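Ferrous iron uptake transporter protein B (Streptococcus thermophilus, PDB 3TAH) probably drives GTP-dependent ferrous iron uptake across the cell membrane, the present chain being its cytosolic G-protein domain with the attached helical domain. Local coordinates at residues Tyr250-Ile253 against Glu254-Gln258; Leu218-Phe221 against Gln222-Ile226; Arg231-Glu234 against Glu235-Glu239. The protein carries 1 engineered substitution. All blocks are in the same frame, centred on the assembly; numbering follows the deposited sequence.

Contact 1. Residues Tyr250-Ile253 against Glu254-Gln258; sequences YAFI and ERVCQ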
ATOM      1  N   TYR A 250       9.709   2.651   9.071  1.00 15.28           N
ATOM      2  CA  TYR A 250       9.926   1.691  10.157  1.00 15.60           C
ATOM      3  C   TYR A 250       9.651   2.257  11.543  1.00 14.89           C
ATOM      4  O   TYR A 250       9.116   1.542  12.382  1.00 14.89           O
ATOM      5  CB  TYR A 250      11.327   1.051  10.085  1.00 15.63           C
ATOM      6  CG  TYR A 250      11.442   0.028   8.982  1.00 18.12           C
ATOM      7  CD1 TYR A 250      10.661  -1.123   8.989  1.00 18.82           C
ATOM      8  CD2 TYR A 250      12.340   0.198   7.925  1.00 17.02           C
ATOM      9  CE1 TYR A 250      10.754  -2.065   7.964  1.00 19.27           C
ATOM     10  CE2 TYR A 250      12.437  -0.741   6.906  1.00 18.21           C
ATOM     11  CZ  TYR A 250      11.643  -1.870   6.928  1.00 19.09           C
ATOM     12  OH  TYR A 250      11.740  -2.811   5.922  1.00 21.50           O
ATOM     13  N   ALA A 251       9.972   3.526  11.786  1.00 15.97           N
ATOM     14  CA  ALA A 251       9.654   4.139  13.089  1.00 16.18           C
ATOM     15  C   ALA A 251       8.136   4.160  13.334  1.00 15.43           C
ATOM     16  O   ALA A 251       7.663   3.781  14.420  1.00 14.40           O
ATOM     17  CB  ALA A 251      10.285   5.525  13.211  1.00 15.30           C
ATOM     18  N   PHE A 252       7.378   4.587  12.320  1.00 14.80           N
ATOM     19  CA  PHE A 252       5.924   4.590  12.382  1.00 14.52           C
ATOM     20  C   PHE A 252       5.380   3.195  12.677  1.00 13.00           C
ATOM     21  O   PHE A 252       4.544   3.008  13.571  1.00 15.07           O
ATOM     22  CB  PHE A 252       5.339   5.106  11.066  1.00 13.33           C
ATOM     23  CG  PHE A 252       3.858   4.908  10.961  1.00 13.58           C
ATOM     24  CD1 PHE A 252       2.973   5.811  11.554  1.00 15.11           C
ATOM     25  CD2 PHE A 252       3.338   3.825  10.258  1.00 13.66           C
ATOM     26  CE1 PHE A 252       1.601   5.621  11.460  1.00 14.74           C
ATOM     27  CE2 PHE A 252       1.971   3.636  10.160  1.00 15.60           C
ATOM     28  CZ  PHE A 252       1.103   4.533  10.758  1.00 16.83           C
ATOM     29  N   ILE A 253       5.866   2.217  11.908  1.00 15.55           N
ATOM     30  CA  ILE A 253       5.476   0.808  12.056  1.00 14.53           C
ATOM     31  C   ILE A 253       5.765   0.292  13.470  1.00 16.13           C
ATOM     32  O   ILE A 253       4.901  -0.342  14.077  1.00 16.23           O
ATOM     33  CB  ILE A 253       6.166  -0.081  11.012  1.00 14.79           C
ATOM     34  CG1 ILE A 253       5.644   0.239   9.614  1.00 13.52           C
ATOM     35  CG2 ILE A 253       5.938  -1.579  11.293  1.00 15.71           C
ATOM     36  CD1 ILE A 253       6.552  -0.290   8.524  1.00 16.07           C
ATOM     37  N   GLU A 254       6.960   0.566  13.986  1.00 16.69           N
ATOM     38  CA  GLU A 254       7.293   0.146  15.350  1.00 17.35           C
ATOM     39  C   GLU A 254       6.369   0.763  16.400  1.00 17.75           C
ATOM     40  O   GLU A 254       5.928   0.047  17.327  1.00 18.73           O
ATOM     41  CB  GLU A 254       8.764   0.444  15.676  1.00 18.24           C
ATOM     42  CG  GLU A 254       9.734  -0.396  14.858  1.00 20.83           C
ATOM     43  CD  GLU A 254      11.181  -0.225  15.252  1.00 25.67           C
ATOM     44  OE1 GLU A 254      11.479   0.133  16.421  1.00 27.62           O
ATOM     45  OE2 GLU A 254      12.032  -0.475  14.375  1.00 32.18           O
ATOM     46  N   ARG A 255       6.086   2.064  16.258  1.00 17.83           N
ATOM     47  CA  ARG A 255       5.176   2.788  17.157  1.00 19.36           C
ATOM     48  C   ARG A 255       3.786   2.172  17.126  1.00 19.27           C
ATOM     49  O   ARG A 255       3.205   1.878  18.171  1.00 20.25           O
ATOM     50  CB  ARG A 255       5.080   4.279  16.796  1.00 20.32           C
ATOM     51  CG  ARG A 255       6.300   5.134  17.129  1.00 22.73           C
ATOM     52  CD  ARG A 255       5.990   6.646  17.053  1.00 24.35           C
ATOM     53  NE  ARG A 255       5.576   7.135  15.725  1.00 23.56           N
ATOM     54  CZ  ARG A 255       6.376   7.521  14.729  1.00 25.12           C
ATOM     55  NH1 ARG A 255       7.700   7.483  14.838  1.00 26.31           N
ATOM     56  NH2 ARG A 255       5.836   7.950  13.579  1.00 25.36           N
ATOM     57  N   VAL A 256       3.262   1.941  15.923  1.00 19.63           N
ATOM     58  CA  VAL A 256       1.956   1.306  15.771  1.00 19.88           C
ATOM     59  C   VAL A 256       1.931  -0.080  16.417  1.00 20.48           C
ATOM     60  O   VAL A 256       1.012  -0.383  17.198  1.00 22.83           O
ATOM     61  CB  VAL A 256       1.548   1.188  14.282  1.00 19.28           C
ATOM     62  CG1 VAL A 256       0.284   0.338  14.155  1.00 20.52           C
ATOM     63  CG2 VAL A 256       1.355   2.583  13.674  1.00 18.05           C
ATOM     64  N   CYS A 257       2.925  -0.914  16.113  1.00 21.26           N
ATOM     65  CA  CYS A 257       2.946  -2.282  16.645  1.00 24.49           C
ATOM     66  C   CYS A 257       3.079  -2.305  18.171  1.00 27.09           C
ATOM     67  O   CYS A 257       2.458  -3.139  18.823  1.00 27.92           O
ATOM     68  CB  CYS A 257       4.018  -3.139  15.970  1.00 24.15           C
ATOM     69  SG  CYS A 257       3.670  -3.409  14.211  1.00 24.08           S
ATOM     70  N   GLN A 258       3.862  -1.387  18.735  1.00 29.18           N
ATOM     71  CA  GLN A 258       3.916  -1.224  20.199  1.00 32.41           C
ATOM     72  C   GLN A 258       2.560  -0.813  20.789  1.00 34.48           C
ATOM     73  O   GLN A 258       2.083  -1.434  21.742  1.00 34.77           O
ATOM     74  CB  GLN A 258       4.955  -0.173  20.600  1.00 32.29           C
ATOM     75  CG  GLN A 258       5.033   0.095  22.113  1.00 35.09           C
ATOM     76  CD  GLN A 258       5.626   1.447  22.440  1.00 38.72           C
ATOM     77  OE1 GLN A 258       6.643   1.519  23.117  1.00 44.50           O
ATOM     78  NE2 GLN A 258       5.006   2.522  21.959  1.00 40.51           N
TER
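Val256 lays one methyl over the ring of Phe252, one helical turn earlier in the chain. CG2 sits 3.7 Å from the centroid of the Phe252 ring and 19° off the ring normal, the geometry of a CH-pi contact. The methyl is displaced toward the rim, and its shortest distance is 3.5 Å, from Val256 CG2 to Phe252 CZ. In Phe252, chi1 of 170° puts CG beside the carbonyl carbon, and the ring stands out from the helix with one face met by that methyl. The guanidinium of Arg255 meets the same residue differently. Arg255 NH2 stands at the ring edge, 4.1 Å from Phe252 CD1, and the ring and guanidinium planes are 78° apart, so the two groups are nearly perpendicular and do not stack. A bend at chi3 folds the arginine back over the preceding turn, where one guanidinium face covers Phe252 CA and the carbonyl of Ala251, while Arg255 NH1 comes to 3.6 Å from Ala251 CB. All of this lies on helix 241-259, the last helix of the chain and part of the FeoB cytosolic helical domain. Four successive i to i+4 backbone hydrogen bonds, from Glu254 N to Tyr250 O through Cys257 N to Ile253 O, run through the segment and keep residues four apart on the same side of the helix. Phe252 and Val256 also pack on Leu136 of helix 129-136. Ile253 and Cys257 touch Glu94 of helix 93-105, with Ile253 CG2 and Cys257 SG 4.1 Å apart, and Tyr250 stacks its ring with that of Tyr98. The aliphatic part of Glu254 passes close over the carbonyl of the preceding turn, CG lying 3.2 Å from Tyr250 O.

Contact 2. Residues Leu218-Phe221 against Gln222-Ile226; sequences LSQF and QRKEI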
ATOM      1  N   LEU A 218       7.345  18.584 -14.712  1.00 25.22           N
ATOM      2  CA  LEU A 218       7.643  19.648 -13.745  1.00 23.95           C
ATOM      3  C   LEU A 218       8.439  20.766 -14.389  1.00 22.61           C
ATOM      4  O   LEU A 218       9.361  20.515 -15.166  1.00 23.23           O
ATOM      5  CB  LEU A 218       8.431  19.128 -12.532  1.00 22.29           C
ATOM      6  CG  LEU A 218       7.725  18.041 -11.713  1.00 22.69           C
ATOM      7  CD1 LEU A 218       8.578  17.605 -10.514  1.00 25.65           C
ATOM      8  CD2 LEU A 218       6.325  18.484 -11.268  1.00 22.03           C
ATOM      9  N   SER A 219       8.082  21.996 -14.044  1.00 22.06           N
ATOM     10  CA  SER A 219       8.815  23.163 -14.520  1.00 21.35           C
ATOM     11  C   SER A 219      10.194  23.212 -13.882  1.00 21.36           C
ATOM     12  O   SER A 219      10.453  22.561 -12.841  1.00 20.08           O
ATOM     13  CB  SER A 219       8.060  24.446 -14.189  1.00 21.79           C
ATOM     14  OG  SER A 219       8.091  24.711 -12.792  1.00 19.75           O
ATOM     15  N   GLN A 220      11.078  23.993 -14.497  1.00 19.88           N
ATOM     16  CA  GLN A 220      12.400  24.233 -13.929  1.00 19.84           C
ATOM     17  C   GLN A 220      12.247  24.798 -12.517  1.00 17.82           C
ATOM     18  O   GLN A 220      12.971  24.395 -11.616  1.00 19.27           O
ATOM     19  CB  GLN A 220      13.226  25.194 -14.800  1.00 21.05           C
ATOM     20  CG  GLN A 220      14.581  25.555 -14.186  1.00 23.94           C
ATOM     21  CD  GLN A 220      15.439  26.435 -15.068  1.00 25.34           C
ATOM     22  OE1 GLN A 220      14.996  26.928 -16.103  1.00 25.71           O
ATOM     23  NE2 GLN A 220      16.675  26.637 -14.655  1.00 24.43           N
ATOM     24  N   PHE A 221      11.313  25.724 -12.318  1.00 16.41           N
ATOM     25  CA  PHE A 221      11.143  26.326 -10.991  1.00 17.36           C
ATOM     26  C   PHE A 221      10.697  25.272  -9.959  1.00 17.78           C
ATOM     27  O   PHE A 221      11.207  25.235  -8.840  1.00 16.94           O
ATOM     28  CB  PHE A 221      10.185  27.525 -11.034  1.00 17.46           C
ATOM     29  CG  PHE A 221       9.898  28.093  -9.674  1.00 18.77           C
ATOM     30  CD1 PHE A 221      10.933  28.635  -8.922  1.00 19.88           C
ATOM     31  CD2 PHE A 221       8.617  28.066  -9.144  1.00 20.14           C
ATOM     32  CE1 PHE A 221      10.702  29.148  -7.656  1.00 19.19           C
ATOM     33  CE2 PHE A 221       8.372  28.583  -7.876  1.00 22.27           C
ATOM     34  CZ  PHE A 221       9.432  29.127  -7.135  1.00 19.03           C
ATOM     35  N   GLN A 222       9.748  24.414 -10.344  1.00 17.69           N
ATOM     36  CA  GLN A 222       9.281  23.331  -9.472  1.00 16.85           C
ATOM     37  C   GLN A 222      10.446  22.441  -9.049  1.00 16.85           C
ATOM     38  O   GLN A 222      10.595  22.124  -7.870  1.00 16.34           O
ATOM     39  CB  GLN A 222       8.183  22.495 -10.153  1.00 16.89           C
ATOM     40  CG  GLN A 222       6.802  23.117 -10.098  1.00 16.18           C
ATOM     41  CD  GLN A 222       5.770  22.353 -10.918  1.00 18.71           C
ATOM     42  OE1 GLN A 222       5.986  22.094 -12.102  1.00 19.20           O
ATOM     43  NE2 GLN A 222       4.641  22.008 -10.298  1.00 18.40           N
ATOM     44  N   ARG A 223      11.277  22.062 -10.013  1.00 17.22           N
ATOM     45  CA  ARG A 223      12.434  21.205  -9.754  1.00 19.65           C
ATOM     46  C   ARG A 223      13.439  21.875  -8.814  1.00 18.72           C
ATOM     47  O   ARG A 223      13.986  21.220  -7.925  1.00 16.51           O
ATOM     48  CB  ARG A 223      13.102  20.778 -11.061  1.00 19.43           C
ATOM     49  CG  ARG A 223      12.211  19.878 -11.919  1.00 22.94           C
ATOM     50  CD  ARG A 223      12.694  19.746 -13.361  1.00 25.55           C
ATOM     51  NE  ARG A 223      13.749  18.747 -13.505  1.00 29.37           N
ATOM     52  CZ  ARG A 223      14.422  18.485 -14.630  1.00 32.19           C
ATOM     53  NH1 ARG A 223      14.175  19.160 -15.753  1.00 33.10           N
ATOM     54  NH2 ARG A 223      15.362  17.533 -14.634  1.00 31.68           N
ATOM     55  N   LYS A 224      13.660  23.178  -8.991  1.00 18.27           N
ATOM     56  CA  LYS A 224      14.551  23.931  -8.097  1.00 18.31           C
ATOM     57  C   LYS A 224      14.013  23.964  -6.664  1.00 18.63           C
ATOM     58  O   LYS A 224      14.777  23.750  -5.712  1.00 18.05           O
ATOM     59  CB  LYS A 224      14.757  25.361  -8.596  1.00 19.37           C
ATOM     60  CG  LYS A 224      15.641  25.448  -9.813  1.00 20.89           C
ATOM     61  CD  LYS A 224      15.732  26.860 -10.385  1.00 22.92           C
ATOM     62  CE  LYS A 224      16.569  27.777  -9.530  1.00 24.57           C
ATOM     63  NZ  LYS A 224      17.047  28.964 -10.312  1.00 23.53           N
ATOM     64  N   GLU A 225      12.715  24.235  -6.520  1.00 17.74           N
ATOM     65  CA  GLU A 225      12.046  24.249  -5.201  1.00 18.07           C
ATOM     66  C   GLU A 225      12.228  22.906  -4.496  1.00 16.86           C
ATOM     67  O   GLU A 225      12.539  22.846  -3.308  1.00 15.67           O
ATOM     68  CB  GLU A 225      10.536  24.487  -5.309  1.00 19.06           C
ATOM     69  CG  GLU A 225      10.075  25.852  -5.749  1.00 21.95           C
ATOM     70  CD  GLU A 225       8.564  25.942  -5.812  1.00 22.25           C
ATOM     71  OE1 GLU A 225       7.965  26.442  -4.847  1.00 25.49           O
ATOM     72  OE2 GLU A 225       7.973  25.501  -6.823  1.00 26.19           O
ATOM     73  N   ILE A 226      11.996  21.835  -5.245  1.00 15.57           N
ATOM     74  CA  ILE A 226      12.109  20.469  -4.720  1.00 16.21           C
ATOM     75  C   ILE A 226      13.547  20.129  -4.332  1.00 16.35           C
ATOM     76  O   ILE A 226      13.779  19.580  -3.264  1.00 15.67           O
ATOM     77  CB  ILE A 226      11.537  19.427  -5.706  1.00 15.54           C
ATOM     78  CG1 ILE A 226      10.026  19.616  -5.826  1.00 15.76           C
ATOM     79  CG2 ILE A 226      11.905  18.008  -5.231  1.00 15.83           C
ATOM     80  CD1 ILE A 226       9.372  18.846  -7.013  1.00 14.29           C
TER
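Ser219 and Gln222 close a capping box at the start of helix 220-237, each supplying a side-chain acceptor to the other's backbone N-H. The first bond runs from Gln222 N to Ser219 OG, 3.0 Å long with an N-H...O angle of 165°. It occupies an amide of the first helical turn, which has no earlier helical carbonyl to bind. With chi1 at 71°, Ser219 OG stands between its own backbone N and carbonyl carbon, turned toward the helix start. The reciprocal bond joins Ser219 N to Gln222 OE1 at 2.9 Å, and this donor lies in the carbonyl plane of the side-chain amide, on a lone pair. The other end of that amide is also satisfied: Gln222 NE2 donates to Val188 O and Ser192 OG, so the glutamine ties the cap to the end of helix 176-189. Regular i to i+4 bonding begins at the cap residue, with Arg223 N on Ser219 O, and continues from Lys224 N to Gln220 O and from Glu225 N to Phe221 O. Beside the capping box, Leu218 CD1 reaches Ile226 CD1 at 3.8 Å, and both side chains also rest on Leu205 of helix 198-206, joining the cap to that helix. One turn on, Glu225 lies across the ring of Phe221. Ring and carboxylate planes are only 14° apart and stacked; Glu225 CG makes a CH-pi contact 3.9 Å from the Phe221 ring centroid, and Glu225 OE2 comes to 3.3 Å from Phe221 CE2.

Contact 3. Residues Arg231-Glu234 against Glu235-Glu239; sequences RITE and EIFTE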
ATOM      1  N   ARG A 231      17.663  19.167  -0.026  1.00 15.66           N
ATOM      2  CA  ARG A 231      18.997  19.493   0.458  1.00 17.41           C
ATOM      3  C   ARG A 231      18.958  19.859   1.935  1.00 16.79           C
ATOM      4  O   ARG A 231      19.694  19.267   2.734  1.00 16.20           O
ATOM      5  CB  ARG A 231      19.637  20.621  -0.358  1.00 18.80           C
ATOM      6  CG  ARG A 231      21.100  20.913   0.002  1.00 21.17           C
ATOM      7  CD  ARG A 231      21.662  22.125  -0.745  1.00 22.49           C
ATOM      8  NE  ARG A 231      20.916  23.359  -0.458  1.00 24.22           N
ATOM      9  CZ  ARG A 231      20.056  23.971  -1.276  1.00 25.99           C
ATOM     10  NH1 ARG A 231      19.777  23.504  -2.497  1.00 28.52           N
ATOM     11  NH2 ARG A 231      19.458  25.085  -0.867  1.00 27.00           N
ATOM     12  N   ILE A 232      18.092  20.802   2.294  1.00 15.27           N
ATOM     13  CA  ILE A 232      18.031  21.283   3.674  1.00 16.00           C
ATOM     14  C   ILE A 232      17.529  20.172   4.598  1.00 15.91           C
ATOM     15  O   ILE A 232      18.000  20.059   5.729  1.00 14.27           O
ATOM     16  CB  ILE A 232      17.203  22.622   3.838  1.00 14.25           C
ATOM     17  CG1 ILE A 232      17.280  23.152   5.278  1.00 15.29           C
ATOM     18  CG2 ILE A 232      15.733  22.471   3.358  1.00 14.22           C
ATOM     19  CD1 ILE A 232      18.724  23.436   5.792  1.00 16.44           C
ATOM     20  N   THR A 233      16.592  19.345   4.120  1.00 14.64           N
ATOM     21  CA  THR A 233      16.064  18.245   4.944  1.00 13.25           C
ATOM     22  C   THR A 233      17.141  17.187   5.218  1.00 13.42           C
ATOM     23  O   THR A 233      17.277  16.725   6.356  1.00 14.10           O
ATOM     24  CB  THR A 233      14.783  17.652   4.334  1.00 11.73           C
ATOM     25  OG1 THR A 233      13.848  18.718   4.162  1.00 13.12           O
ATOM     26  CG2 THR A 233      14.175  16.593   5.248  1.00 13.65           C
ATOM     27  N   GLU A 234      17.928  16.844   4.203  1.00 14.41           N
ATOM     28  CA  GLU A 234      19.062  15.937   4.378  1.00 15.10           C
ATOM     29  C   GLU A 234      20.073  16.503   5.378  1.00 16.10           C
ATOM     30  O   GLU A 234      20.630  15.762   6.179  1.00 16.30           O
ATOM     31  CB  GLU A 234      19.777  15.670   3.059  1.00 15.00           C
ATOM     32  CG  GLU A 234      19.009  14.721   2.122  1.00 14.57           C
ATOM     33  CD  GLU A 234      19.742  14.443   0.838  1.00 18.58           C
ATOM     34  OE1 GLU A 234      20.477  15.342   0.369  1.00 18.17           O
ATOM     35  OE2 GLU A 234      19.572  13.332   0.290  1.00 16.84           O
ATOM     36  N   GLU A 235      20.299  17.808   5.317  1.00 17.39           N
ATOM     37  CA  GLU A 235      21.240  18.469   6.227  1.00 18.37           C
ATOM     38  C   GLU A 235      20.809  18.365   7.676  1.00 18.83           C
ATOM     39  O   GLU A 235      21.642  18.089   8.544  1.00 16.31           O
ATOM     40  CB  GLU A 235      21.445  19.934   5.825  1.00 20.00           C
ATOM     41  CG  GLU A 235      22.247  20.054   4.552  1.00 24.39           C
ATOM     42  CD  GLU A 235      22.410  21.489   4.041  1.00 28.68           C
ATOM     43  OE1 GLU A 235      22.017  22.440   4.751  1.00 30.48           O
ATOM     44  OE2 GLU A 235      22.947  21.641   2.919  1.00 31.01           O
ATOM     45  N   ILE A 236      19.516  18.566   7.938  1.00 17.71           N
ATOM     46  CA  ILE A 236      19.017  18.532   9.317  1.00 18.55           C
ATOM     47  C   ILE A 236      18.878  17.107   9.854  1.00 19.53           C
ATOM     48  O   ILE A 236      18.956  16.919  11.061  1.00 20.32           O
ATOM     49  CB  ILE A 236      17.725  19.387   9.535  1.00 19.50           C
ATOM     50  CG1 ILE A 236      16.472  18.790   8.886  1.00 18.09           C
ATOM     51  CG2 ILE A 236      17.975  20.833   9.048  1.00 17.96           C
ATOM     52  CD1 ILE A 236      15.198  19.670   9.093  1.00 16.14           C
ATOM     53  N   PHE A 237      18.682  16.112   8.993  1.00 18.18           N
ATOM     54  CA  PHE A 237      18.758  14.706   9.445  1.00 18.30           C
ATOM     55  C   PHE A 237      20.177  14.103   9.439  1.00 19.06           C
ATOM     56  O   PHE A 237      20.395  13.054  10.080  1.00 18.83           O
ATOM     57  CB  PHE A 237      17.880  13.795   8.573  1.00 18.68           C
ATOM     58  CG  PHE A 237      16.406  13.822   8.890  1.00 18.04           C
ATOM     59  CD1 PHE A 237      15.858  12.916   9.796  1.00 19.71           C
ATOM     60  CD2 PHE A 237      15.550  14.708   8.248  1.00 17.53           C
ATOM     61  CE1 PHE A 237      14.502  12.906  10.070  1.00 17.00           C
ATOM     62  CE2 PHE A 237      14.189  14.707   8.518  1.00 17.92           C
ATOM     63  CZ  PHE A 237      13.661  13.804   9.431  1.00 18.41           C
ATOM     64  N   THR A 238      21.124  14.766   8.761  0.70 18.19           N
ATOM     65  CA  THR A 238      22.457  14.221   8.404  0.70 19.20           C
ATOM     66  C   THR A 238      22.348  12.803   7.843  0.70 20.29           C
ATOM     67  O   THR A 238      23.087  11.894   8.221  0.70 20.29           O
ATOM     68  CB  THR A 238      23.531  14.310   9.549  0.70 19.40           C
ATOM     69  OG1 THR A 238      23.112  13.570  10.701  0.70 18.08           O
ATOM     70  CG2 THR A 238      23.780  15.750   9.936  0.70 19.25           C
ATOM     71  N   GLU A 239      21.398  12.635   6.922  1.00 20.13           N
ATOM     72  CA  GLU A 239      21.112  11.348   6.309  1.00 21.05           C
ATOM     73  C   GLU A 239      20.619  11.631   4.885  1.00 20.09           C
ATOM     74  O   GLU A 239      20.083  12.713   4.629  1.00 15.93           O
ATOM     75  CB  GLU A 239      20.027  10.675   7.151  1.00 23.54           C
ATOM     76  CG  GLU A 239      19.812   9.190   6.942  1.00 29.38           C
ATOM     77  CD  GLU A 239      20.654   8.301   7.875  1.00 32.95           C
ATOM     78  OE1 GLU A 239      20.477   8.354   9.121  1.00 38.23           O
ATOM     79  OE2 GLU A 239      21.478   7.534   7.356  1.00 33.49           O
TER
HETATM   80  O   HOH W   1      20.988  24.352   2.109  1.00 37.46           O
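Glu235 lies alongside Arg231, both side chains pointing the same way from the exposed surface of helix 220-237. From CB, which rests against Ile232 O at 3.4 Å, the glutamate extends past the preceding turn. A chi1 of -71° sets CG beside the backbone N, on the side of that turn, where it passes 3.2 Å from Arg231 O, the carbonyl that also accepts Glu235 N. Glu235 CD is still only 3.7 Å from Arg231 O. At the tip the carboxylate divides its contacts: OE1 approaches Ile232 CD1 at 3.6 Å, while OE2 lies 3.5 Å from Arg231 CG, against the aliphatic part of the arginine. Arg231 NE and Glu235 OE2, 4.3 Å apart, are too far for a salt bridge; the two planar groups are inclined by 58°. A water bridges them instead, lying in the guanidinium plane, accepting from Arg231 NE at 2.8 Å and donating only weakly to Glu235 OE1. The arginine finds its salt bridge with Asp228 through NH1.

The helix ends nearby. Thr238 departs from helical geometry with positive phi, and Glu239 N returns a weak bond to Glu234 O. Glu234 OE2 accepts from Ala241 N at the start of helix 241-259, so its side chain spans the turn between the helices. Phe237 lies beside Thr233, with Thr233 O at its ring edge and Thr233 CG2 3.8 Å from Phe237 CE2, and the ring forms a cation-pi contact with Arg177. Attraction between Arg231 and Glu235 is therefore probably modest, softened by the intervening water and by the competing carboxylate of Asp228.

In the fold
Contacts 2 and 3 belong to one helix, 220-237: contact 2 caps its start and contact 3 includes its end, their centres 19 Å apart and their nearest atoms about 5 Å apart. The chain then turns directly into helix 241-259, which carries contact 1, centred 23 Å from contact 3 and 33 Å from contact 2. All three lie in the helical domain, but contact 1 alone faces the nucleotide-binding part, packing against helices 93-105 and 129-136. The side chain of Tyr250 is about 8 Å from that of Asn11, which lines the pocket of the bound methylanthraniloyl-GDP. Separately, that of Val256 is about 13 Å from the magnesium ion held by Asn128 and Asp130. Contacts 2 and 3 are remote from both sites.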